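Local coordinates for probable arylamine n-acetyl transferase (PDB 4GUZ), which probably transfers the acetyl group of acetyl-coenzyme A to the amino nitrogen of arylamines, at residues R40-V43 with L44-W48. Residues are numbered along the deposited sequence; the frame is centred on the assembly and turned at random.
Sequences RGHV and LNIKW
With chi1 of His42 at 176°, CG lies anti to the backbone N and beside the carbonyl carbon, which brings the imidazole alongside Ile46, just past the end of the helix; Ile46, whose CG1 stands beside its own backbone N (chi1 -50°), sets that methylene over the ring. CG1 sits 3.6 Å from the centroid of the His42 ring, almost on its normal, in a CH-pi contact. In the backbone of the same two residues, Ile46 N donates to His42 O at 2.8 Å, closing the last helical turn of 32-45 just where Ile46 leaves helical geometry. One residue earlier, Asn45 turns its amide back along that turn: ND2 donates to Gly41 O at 2.8 Å, in the carbonyl plane on a lone pair, while Asn45 N donates to the same oxygen at 3.0 Å from a position tilted out of that plane. Leu44 runs alongside the extended Arg40 chain, CD1 4.0 Å from Arg40 CG; beyond it the guanidinium forms a salt bridge with Glu153. A water within hydrogen-bonding distance of both Val43 O and Ile46 O links the helix end to the chain leading into strand 48-49. At this helix C-terminus, the doubly bonded Gly41 O ties the Asn45 amide to the last turn, while hydrogen bonds from His42 ND1 to Tyr18 and NE2 to His82 hold the ring in the orientation on which Ile46 packs.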
loop_
_atom_site.group_PDB
_atom_site.type_symbol
_atom_site.label_atom_id
_atom_site.label_comp_id
_atom_site.label_asym_id
_atom_site.label_seq_id
_atom_site.Cartn_x
_atom_site.Cartn_y
_atom_site.Cartn_z
ATOM N N ARG A 40 11.216 4.339 1.208
ATOM C CA ARG A 40 11.047 5.552 0.410
ATOM C C ARG A 40 11.000 5.230 -1.089
ATOM O O ARG A 40 10.097 5.695 -1.774
ATOM C CB ARG A 40 12.147 6.589 0.715
ATOM C CG ARG A 40 11.796 7.978 0.188
ATOM C CD ARG A 40 12.850 9.007 0.525
ATOM N NE ARG A 40 12.686 10.256 -0.232
ATOM C CZ ARG A 40 12.194 11.386 0.265
ATOM N NH1 ARG A 40 11.772 11.440 1.523
ATOM N NH2 ARG A 40 12.129 12.476 -0.490
ATOM N N GLY A 41 11.944 4.423 -1.566
ATOM C CA GLY A 41 12.011 4.030 -2.972
ATOM C C GLY A 41 10.806 3.217 -3.415
ATOM O O GLY A 41 10.295 3.425 -4.518
ATOM N N HIS A 42 10.356 2.281 -2.571
ATOM C CA HIS A 42 9.210 1.405 -2.880
ATOM C C HIS A 42 7.942 2.249 -3.027
ATOM O O HIS A 42 7.257 2.168 -4.061
ATOM C CB HIS A 42 9.023 0.290 -1.810
ATOM C CG HIS A 42 7.811 -0.573 -2.028
ATOM N ND1 HIS A 42 7.924 -1.879 -2.453
ATOM C CD2 HIS A 42 6.493 -0.259 -1.921
ATOM C CE1 HIS A 42 6.683 -2.316 -2.606
ATOM N NE2 HIS A 42 5.790 -1.372 -2.297
ATOM N N VAL A 43 7.660 3.076 -2.012
ATOM C CA VAL A 43 6.454 3.908 -1.965
ATOM C C VAL A 43 6.433 4.882 -3.163
ATOM O O VAL A 43 5.412 4.987 -3.826
ATOM C CB VAL A 43 6.307 4.627 -0.598
ATOM C CG1 VAL A 43 5.143 5.606 -0.612
ATOM C CG2 VAL A 43 6.128 3.615 0.525
ATOM N N LEU A 44 7.576 5.480 -3.503
ATOM C CA LEU A 44 7.641 6.426 -4.612
ATOM C C LEU A 44 7.539 5.789 -6.018
ATOM O O LEU A 44 6.963 6.413 -6.909
ATOM C CB LEU A 44 8.938 7.247 -4.535
ATOM C CG LEU A 44 8.967 8.351 -3.477
ATOM C CD1 LEU A 44 10.353 8.976 -3.377
ATOM C CD2 LEU A 44 7.889 9.414 -3.738
ATOM N N ASN A 45 8.055 4.566 -6.215
ATOM C CA ASN A 45 8.116 3.986 -7.562
ATOM C C ASN A 45 7.140 2.825 -7.849
ATOM O O ASN A 45 6.686 2.696 -8.989
ATOM C CB ASN A 45 9.538 3.517 -7.831
ATOM C CG ASN A 45 10.526 4.662 -7.818
ATOM O OD1 ASN A 45 10.590 5.461 -8.751
ATOM N ND2 ASN A 45 11.305 4.775 -6.756
ATOM N N ILE A 46 6.822 1.975 -6.860
ATOM C CA ILE A 46 5.875 0.874 -7.132
ATOM C C ILE A 46 4.495 1.490 -7.226
ATOM O O ILE A 46 4.074 2.194 -6.314
ATOM C CB ILE A 46 5.943 -0.272 -6.087
ATOM C CG1 ILE A 46 7.406 -0.775 -5.842
ATOM C CG2 ILE A 46 4.986 -1.412 -6.464
ATOM C CD1 ILE A 46 8.057 -1.610 -6.978
ATOM N N LYS A 47 3.798 1.231 -8.340
ATOM C CA LYS A 47 2.516 1.863 -8.614
ATOM C C LYS A 47 1.415 1.252 -7.784
ATOM O O LYS A 47 1.546 0.108 -7.333
ATOM C CB LYS A 47 2.218 1.830 -10.115
ATOM C CG LYS A 47 3.076 2.810 -10.910
ATOM C CD LYS A 47 3.224 2.392 -12.365
ATOM C CE LYS A 47 4.109 3.317 -13.173
ATOM N NZ LYS A 47 5.514 3.361 -12.683
ATOM N N TRP A 48 0.346 2.024 -7.537
ATOM C CA TRP A 48 -0.754 1.562 -6.688
ATOM C C TRP A 48 -2.063 1.635 -7.441
ATOM O O TRP A 48 -2.460 2.703 -7.887
ATOM C CB TRP A 48 -0.831 2.359 -5.375
ATOM C CG TRP A 48 -1.578 1.637 -4.277
ATOM C CD1 TRP A 48 -1.028 0.987 -3.215
ATOM C CD2 TRP A 48 -3.003 1.418 -4.190
ATOM N NE1 TRP A 48 -2.017 0.454 -2.421
ATOM C CE2 TRP A 48 -3.236 0.647 -3.030
ATOM C CE3 TRP A 48 -4.108 1.804 -4.975
ATOM C CZ2 TRP A 48 -4.522 0.275 -2.624
ATOM C CZ3 TRP A 48 -5.379 1.398 -4.595
ATOM C CH2 TRP A 48 -5.580 0.661 -3.420
HETATM O O HOH W 1 3.328 3.247 -3.797
#